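Local coordinates for thermosome subunit (PDB 3AQ1), which belongs to the group II chaperonins and probably binds unfolded proteins and uses ATP binding and hydrolysis to help them fold, at residues R79-K84 and S389-A394; R133-E138 and E149-E154; G260-R265 and V301-V306. All blocks are in the same frame, centred on the assembly; numbering follows the deposited sequence.

Contact 1. Residues R79-K84 and S389-A394; sequences RHAAEK and SKFAEA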
# COMPACT_ATOMS: atom_id res chain seq x y z
N ARG A 79 -13.03 11.16 24.27
CA ARG A 79 -11.70 11.42 23.72
C ARG A 79 -10.62 10.75 24.56
O ARG A 79 -9.60 10.30 24.04
CB ARG A 79 -11.44 12.92 23.62
CG ARG A 79 -10.06 13.25 23.07
CD ARG A 79 -9.80 14.74 23.07
NE ARG A 79 -10.83 15.46 22.34
CZ ARG A 79 -10.87 15.56 21.01
NH1 ARG A 79 -9.93 14.96 20.28
NH2 ARG A 79 -11.84 16.24 20.42
N HIS A 80 -10.86 10.66 25.86
CA HIS A 80 -9.96 9.95 26.75
C HIS A 80 -10.10 8.45 26.47
O HIS A 80 -9.11 7.70 26.48
CB HIS A 80 -10.29 10.31 28.21
CG HIS A 80 -9.31 9.78 29.21
ND1 HIS A 80 -9.63 9.59 30.53
CD2 HIS A 80 -8.01 9.41 29.07
CE1 HIS A 80 -8.57 9.12 31.17
NE2 HIS A 80 -7.58 8.99 30.31
N ALA A 81 -11.32 8.02 26.19
CA ALA A 81 -11.57 6.63 25.84
C ALA A 81 -10.77 6.24 24.61
O ALA A 81 -10.02 5.27 24.64
CB ALA A 81 -13.05 6.40 25.60
N ALA A 82 -10.91 7.00 23.53
CA ALA A 82 -10.21 6.71 22.28
C ALA A 82 -8.71 6.60 22.50
O ALA A 82 -8.05 5.74 21.92
CB ALA A 82 -10.50 7.77 21.25
N GLU A 83 -8.17 7.48 23.32
CA GLU A 83 -6.74 7.49 23.58
C GLU A 83 -6.33 6.27 24.41
O GLU A 83 -5.26 5.68 24.20
CB GLU A 83 -6.33 8.81 24.24
CG GLU A 83 -6.46 10.01 23.29
CD GLU A 83 -6.51 11.35 23.99
OE1 GLU A 83 -6.63 11.37 25.24
OE2 GLU A 83 -6.44 12.39 23.29
N LYS A 84 -7.19 5.89 25.35
CA LYS A 84 -6.97 4.68 26.13
C LYS A 84 -7.07 3.40 25.29
O LYS A 84 -6.51 2.37 25.66
CB LYS A 84 -7.94 4.62 27.30
CG LYS A 84 -7.58 3.58 28.33
CD LYS A 84 -6.17 3.78 28.87
CE LYS A 84 -5.80 2.71 29.90
NZ LYS A 84 -4.33 2.52 30.04
N SER A 389 -17.30 4.28 30.24
CA SER A 389 -17.99 3.01 30.34
C SER A 389 -18.88 2.81 29.11
O SER A 389 -18.92 1.73 28.53
CB SER A 389 -18.81 2.96 31.63
OG SER A 389 -19.36 1.68 31.84
N LYS A 390 -19.58 3.86 28.71
CA LYS A 390 -20.48 3.78 27.57
C LYS A 390 -19.70 3.62 26.27
O LYS A 390 -20.17 2.98 25.33
CB LYS A 390 -21.42 4.98 27.51
CG LYS A 390 -22.59 4.91 28.49
CD LYS A 390 -23.60 3.84 28.07
CE LYS A 390 -24.81 3.78 29.01
NZ LYS A 390 -25.89 2.91 28.46
N PHE A 391 -18.50 4.19 26.22
CA PHE A 391 -17.64 4.02 25.05
C PHE A 391 -17.32 2.53 24.94
O PHE A 391 -17.62 1.89 23.92
CB PHE A 391 -16.36 4.84 25.19
CG PHE A 391 -15.58 5.01 23.90
CD1 PHE A 391 -14.75 4.01 23.44
CD2 PHE A 391 -15.64 6.18 23.17
CE1 PHE A 391 -14.02 4.17 22.26
CE2 PHE A 391 -14.91 6.34 22.00
CZ PHE A 391 -14.10 5.33 21.55
N ALA A 392 -16.74 1.98 26.00
CA ALA A 392 -16.38 0.57 26.01
C ALA A 392 -17.56 -0.33 25.63
O ALA A 392 -17.37 -1.43 25.11
CB ALA A 392 -15.82 0.18 27.37
N GLU A 393 -18.78 0.14 25.85
CA GLU A 393 -19.98 -0.63 25.51
C GLU A 393 -20.29 -0.56 24.03
O GLU A 393 -20.82 -1.51 23.45
CB GLU A 393 -21.20 -0.11 26.27
CG GLU A 393 -21.27 -0.39 27.76
CD GLU A 393 -22.66 -0.13 28.30
OE1 GLU A 393 -23.56 0.11 27.46
OE2 GLU A 393 -22.86 -0.17 29.53
N ALA A 394 -20.00 0.59 23.43
CA ALA A 394 -20.30 0.81 22.03
C ALA A 394 -19.45 -0.10 21.16
O ALA A 394 -19.89 -0.57 20.10
CB ALA A 394 -20.09 2.27 21.68
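The methyl group of A81 rests on a face of the F391 phenyl ring, and this one pairing makes up most of the touch between helices 71-92 and 383-394. A81 CB lies 3.6 Å from the ring centroid and 22° off the normal, a CH-pi contact displaced toward the CG end of the ring, where A81 CB to F391 CG is 3.4 Å. Farther along the same face, one residue later in the helix, the A82 backbone N sits above the rim, 4.1 Å from F391 CZ; A82 CB meets F391 CZ more loosely at 4.4 Å. One face of the phenyl thus takes both the A81 methyl and the start of A82. F391 holds CG anti to its own N (chi1 -165°), which extends the ring out from its helix to that surface. Two alanines in succession keep helix 71-92 slim here, and the CA atoms of A81 and F391 are 6.7 Å apart. No hydrogen bond crosses between the two segments. These helices probably belong to the helical bundle of the equatorial domain, as expected for the chaperonin family: helix 45-65 brings L57 against F391, and helix 449-467 brings N457 and M460 against A82. The looser, more polar side lies away from the ring. E83 and E393 are exposed and neither reaches the other segment, while K390 NZ makes a long salt bridge of 3.8 Å to E393 OE1 within segment 389-394, on the side toward helix 45-65. R79 starts off away from the other helix and forms a salt bridge with E461 of helix 449-467. H80, partly exposed, gives the two helices a polar tie beyond the apolar patch, through a hydrogen bond between its ND1 and the carboxylate of E384 in helix 383-394.

Contact 2. Residues R133-E138 and E149-E154; sequences RSIVEE and ENIKIE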
# COMPACT_ATOMS: atom_id res chain seq x y z
N ARG A 133 10.11 -6.80 0.89
CA ARG A 133 11.33 -6.88 1.70
C ARG A 133 12.52 -6.17 1.06
O ARG A 133 13.48 -5.85 1.75
CB ARG A 133 11.72 -8.33 2.00
CG ARG A 133 11.02 -8.90 3.21
CD ARG A 133 11.34 -10.35 3.39
NE ARG A 133 12.75 -10.57 3.70
CZ ARG A 133 13.19 -11.62 4.38
NH1 ARG A 133 12.33 -12.53 4.82
NH2 ARG A 133 14.49 -11.75 4.63
N SER A 134 12.46 -5.94 -0.24
CA SER A 134 13.63 -5.45 -0.95
C SER A 134 13.57 -3.95 -1.21
O SER A 134 14.51 -3.36 -1.75
CB SER A 134 13.86 -6.25 -2.24
OG SER A 134 13.49 -5.53 -3.40
N ILE A 135 12.46 -3.32 -0.82
CA ILE A 135 12.35 -1.87 -0.88
C ILE A 135 12.11 -1.26 0.51
O ILE A 135 11.75 -0.09 0.61
CB ILE A 135 11.21 -1.42 -1.81
CG1 ILE A 135 9.85 -1.88 -1.26
CG2 ILE A 135 11.43 -1.94 -3.21
CD1 ILE A 135 8.73 -0.99 -1.64
N VAL A 136 12.30 -2.06 1.56
CA VAL A 136 12.18 -1.56 2.93
C VAL A 136 13.26 -0.53 3.28
O VAL A 136 14.45 -0.83 3.22
CB VAL A 136 12.26 -2.69 3.97
CG1 VAL A 136 12.22 -2.11 5.39
CG2 VAL A 136 11.12 -3.68 3.78
N GLU A 137 12.84 0.67 3.67
CA GLU A 137 13.78 1.74 4.02
C GLU A 137 13.86 1.91 5.53
O GLU A 137 12.86 1.81 6.23
CB GLU A 137 13.39 3.06 3.34
CG GLU A 137 13.62 3.07 1.83
CD GLU A 137 13.03 4.30 1.13
OE1 GLU A 137 11.80 4.51 1.20
OE2 GLU A 137 13.81 5.04 0.48
N GLU A 138 15.06 2.17 6.04
CA GLU A 138 15.22 2.42 7.46
C GLU A 138 15.02 3.91 7.73
O GLU A 138 15.26 4.74 6.86
CB GLU A 138 16.61 1.99 7.93
CG GLU A 138 16.62 1.32 9.29
CD GLU A 138 16.98 -0.15 9.20
OE1 GLU A 138 16.69 -0.77 8.16
OE2 GLU A 138 17.55 -0.68 10.18
N GLU A 149 5.92 4.14 -5.40
CA GLU A 149 7.05 4.66 -6.17
C GLU A 149 8.19 3.65 -6.36
O GLU A 149 8.88 3.66 -7.38
CB GLU A 149 7.62 5.91 -5.49
CG GLU A 149 6.66 7.09 -5.37
CD GLU A 149 7.29 8.29 -4.68
OE1 GLU A 149 8.52 8.29 -4.45
OE2 GLU A 149 6.56 9.24 -4.35
N ASN A 150 8.40 2.80 -5.37
CA ASN A 150 9.49 1.85 -5.41
C ASN A 150 9.18 0.50 -6.04
O ASN A 150 10.09 -0.29 -6.28
CB ASN A 150 10.05 1.66 -4.00
CG ASN A 150 10.97 2.79 -3.58
OD1 ASN A 150 11.60 3.43 -4.42
ND2 ASN A 150 11.06 3.04 -2.28
N ILE A 151 7.91 0.21 -6.32
CA ILE A 151 7.60 -1.00 -7.07
C ILE A 151 6.77 -0.73 -8.32
O ILE A 151 5.72 -0.11 -8.26
CB ILE A 151 6.97 -2.08 -6.19
CG1 ILE A 151 7.97 -2.49 -5.11
CG2 ILE A 151 6.56 -3.28 -7.03
CD1 ILE A 151 7.50 -3.60 -4.22
N LYS A 152 7.26 -1.19 -9.45
CA LYS A 152 6.50 -1.14 -10.68
C LYS A 152 6.19 -2.57 -11.12
O LYS A 152 7.07 -3.43 -11.14
CB LYS A 152 7.26 -0.41 -11.79
CG LYS A 152 6.62 -0.62 -13.15
CD LYS A 152 7.42 -0.04 -14.29
CE LYS A 152 6.83 -0.51 -15.60
NZ LYS A 152 7.13 0.42 -16.71
N ILE A 153 4.94 -2.83 -11.48
CA ILE A 153 4.60 -4.14 -11.99
C ILE A 153 4.43 -4.04 -13.49
O ILE A 153 3.70 -3.20 -13.98
CB ILE A 153 3.32 -4.70 -11.36
CG1 ILE A 153 3.41 -4.61 -9.83
CG2 ILE A 153 3.16 -6.13 -11.75
CD1 ILE A 153 2.34 -5.41 -9.08
N GLU A 154 5.15 -4.88 -14.20
CA GLU A 154 5.10 -4.93 -15.66
C GLU A 154 4.71 -6.36 -15.99
O GLU A 154 5.44 -7.30 -15.68
CB GLU A 154 6.46 -4.58 -16.27
CG GLU A 154 6.50 -4.67 -17.79
CD GLU A 154 5.80 -3.49 -18.43
OE1 GLU A 154 5.75 -2.43 -17.77
OE2 GLU A 154 5.29 -3.62 -19.57
O HOH W 1 10.44 2.28 0.26
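A water joins I135, E137 and N150, gripped by three hydrogen bonds. It donates to I135 O at 2.7 Å and to E137 OE1 at 2.8 Å, and accepts from N150 ND2 at 2.7 Å, so that backbone, carboxylate and amide share one mediator. Directly, OE1 of E137 and ND2 of N150 stay 3.8 Å apart, and their carboxylate and amide planes are turned 80° against each other; the water spans that separation. Beside this polar link lies the apolar one. I135 keeps CG1 between its N and its carbonyl carbon (chi1 64°), which carries CD1 over to the other segment, 3.8 Å from N150 CB and 3.9 Å from I151 CG1. The I135 and I151 side chains meet at about a right angle, while I135 CG2 approaches the N150 carbonyl oxygen. The contact fits the intermediate domain of a chaperonin: the weakly bonded strand 136-137 pairs antiparallel with 144-145, and N150 ends the short helix 147-150, from which strand 151-157 sets off beside strand 323-329. V323 of that neighbouring strand touches both I135 and I151, and L346 of helix 332-355 also packs on I151. Farther along strand 151-157, K152 NZ forms salt bridges with E154 OE1, at 3.3 Å, and with D271.

Contact 3. Residues G260-R265 and V301-V306; sequences GIYAVR and VEEKEV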
# COMPACT_ATOMS: atom_id res chain seq x y z
N GLY A 260 25.65 8.95 -31.00
CA GLY A 260 25.80 7.81 -30.10
C GLY A 260 24.77 7.76 -28.97
O GLY A 260 24.99 7.12 -27.93
N ILE A 261 23.64 8.41 -29.19
CA ILE A 261 22.61 8.53 -28.16
C ILE A 261 21.44 7.52 -28.23
O ILE A 261 20.77 7.37 -29.24
CB ILE A 261 22.08 9.98 -28.07
CG1 ILE A 261 23.24 10.93 -27.76
CG2 ILE A 261 21.04 10.10 -27.00
CD1 ILE A 261 22.80 12.36 -27.56
N TYR A 262 21.24 6.83 -27.11
CA TYR A 262 20.12 5.91 -26.93
C TYR A 262 18.85 6.72 -26.65
O TYR A 262 18.70 7.29 -25.56
CB TYR A 262 20.43 4.99 -25.74
CG TYR A 262 19.47 3.82 -25.54
CD1 TYR A 262 18.13 4.03 -25.21
CD2 TYR A 262 19.93 2.51 -25.63
CE1 TYR A 262 17.27 2.95 -25.01
CE2 TYR A 262 19.08 1.44 -25.43
CZ TYR A 262 17.76 1.67 -25.13
OH TYR A 262 16.94 0.58 -24.94
N ALA A 263 17.95 6.79 -27.63
CA ALA A 263 16.71 7.54 -27.44
C ALA A 263 15.46 6.68 -27.62
O ALA A 263 15.41 5.81 -28.48
CB ALA A 263 16.65 8.77 -28.35
N VAL A 264 14.45 6.91 -26.80
CA VAL A 264 13.17 6.27 -27.01
C VAL A 264 12.10 7.34 -27.15
O VAL A 264 12.14 8.34 -26.46
CB VAL A 264 12.82 5.25 -25.89
CG1 VAL A 264 14.08 4.57 -25.34
CG2 VAL A 264 12.14 5.93 -24.78
N ARG A 265 11.15 7.12 -28.05
CA ARG A 265 10.06 8.06 -28.26
C ARG A 265 8.78 7.55 -27.61
O ARG A 265 8.70 6.39 -27.23
CB ARG A 265 9.82 8.27 -29.75
CG ARG A 265 9.13 7.11 -30.43
CD ARG A 265 9.30 7.12 -31.95
NE ARG A 265 8.59 6.00 -32.56
CZ ARG A 265 7.37 6.09 -33.07
NH1 ARG A 265 6.74 7.26 -33.10
NH2 ARG A 265 6.79 5.02 -33.58
N VAL A 301 21.86 1.42 -19.06
CA VAL A 301 20.65 1.43 -19.84
C VAL A 301 20.88 0.54 -21.06
O VAL A 301 21.81 0.77 -21.81
CB VAL A 301 20.29 2.83 -20.29
CG1 VAL A 301 19.23 2.77 -21.39
CG2 VAL A 301 19.81 3.64 -19.10
N GLU A 302 20.06 -0.50 -21.22
CA GLU A 302 20.19 -1.39 -22.38
C GLU A 302 18.87 -1.98 -22.84
O GLU A 302 17.92 -2.08 -22.07
CB GLU A 302 21.17 -2.52 -22.11
CG GLU A 302 20.71 -3.52 -21.10
CD GLU A 302 21.57 -4.77 -21.10
OE1 GLU A 302 22.16 -5.09 -22.15
OE2 GLU A 302 21.63 -5.45 -20.05
N GLU A 303 18.82 -2.33 -24.11
CA GLU A 303 17.68 -2.99 -24.71
C GLU A 303 17.93 -4.49 -24.65
O GLU A 303 18.88 -4.99 -25.26
CB GLU A 303 17.54 -2.55 -26.17
CG GLU A 303 16.24 -2.92 -26.84
CD GLU A 303 16.22 -2.46 -28.30
OE1 GLU A 303 15.92 -1.27 -28.52
OE2 GLU A 303 16.49 -3.28 -29.21
N LYS A 304 17.10 -5.20 -23.89
CA LYS A 304 17.17 -6.66 -23.82
C LYS A 304 16.08 -7.26 -24.68
O LYS A 304 15.01 -6.67 -24.83
CB LYS A 304 17.02 -7.18 -22.39
CG LYS A 304 18.23 -6.99 -21.49
CD LYS A 304 18.15 -7.90 -20.26
CE LYS A 304 19.55 -8.29 -19.76
NZ LYS A 304 19.53 -9.46 -18.83
N GLU A 305 16.36 -8.43 -25.24
CA GLU A 305 15.32 -9.21 -25.91
C GLU A 305 14.65 -10.22 -24.96
O GLU A 305 15.28 -11.18 -24.50
CB GLU A 305 15.88 -9.89 -27.16
CG GLU A 305 14.83 -10.16 -28.23
CD GLU A 305 15.37 -9.99 -29.64
OE1 GLU A 305 16.55 -9.61 -29.78
OE2 GLU A 305 14.60 -10.21 -30.60
N VAL A 306 13.39 -9.97 -24.61
CA VAL A 306 12.54 -10.95 -23.94
C VAL A 306 11.25 -11.03 -24.75
O VAL A 306 10.51 -10.05 -24.84
CB VAL A 306 12.22 -10.57 -22.47
CG1 VAL A 306 11.15 -11.51 -21.88
CG2 VAL A 306 13.50 -10.61 -21.63
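V301 leads with CG1, which stands over the centre of the Y262 ring, 4.0 Å from the centroid and only 4° off the normal, a CH-pi contact on one face. Its CG1 is anti to the backbone N (chi1 166°), the branch thereby presented to the tyrosine. At E302 the backbone does the touching: its carbonyl carbon is 3.8 Å from Y262 OH, while the side chain starts off away from the tyrosine's segment. E303 meets the phenol end: its N lies near the ring plane, 4.0 Å from Y262 CE2, and its CB is 3.4 Å from Y262 OH. No hydrogen bond joins the two segments; the hydroxyl is instead hydrogen-bonded to T312 OG1 on strand 310-317, and the E303 carboxylate forms a salt bridge with R176. Strands 262-264 and 301-305 lie in one mixed sheet, consistent with the apical domain of a group II chaperonin, but do not pair: their axes stay 9.2 Å apart at 65°. The chain of pairings between them runs through strands 241-244 and 184-193, and V185 of the latter also touches the tyrosine. Without the ring, as with an alanine here, V301 CG1 would probably lose the face it rests on and T312 OG1 its hydroxyl partner. Beyond E303, the strand continues to K304, whose side chain starts off away from the tyrosine's segment and touches Y313.

In the fold
From the N terminus, helix 71-92 supplies the first half of contact 1, whose partner arrives only after 304 intervening residues. Within that long excursion the chain first makes contact 2, a short closure with ten residues between its segments, and then contact 3, which spans 35 residues; these two follow in series and neither crosses the other. In the probable equatorial, intermediate and apical domains respectively, contact 1 therefore joins early and late helices, contact 2 ties a weakly bonded strand to the start of strand 151-157, and contact 3 links two strands of one sheet. Contacts 1 and 3 lie on opposite sides of the chain's centre, their centres about 60 Å apart; those of contacts 2 and 3 are about 24 Å apart.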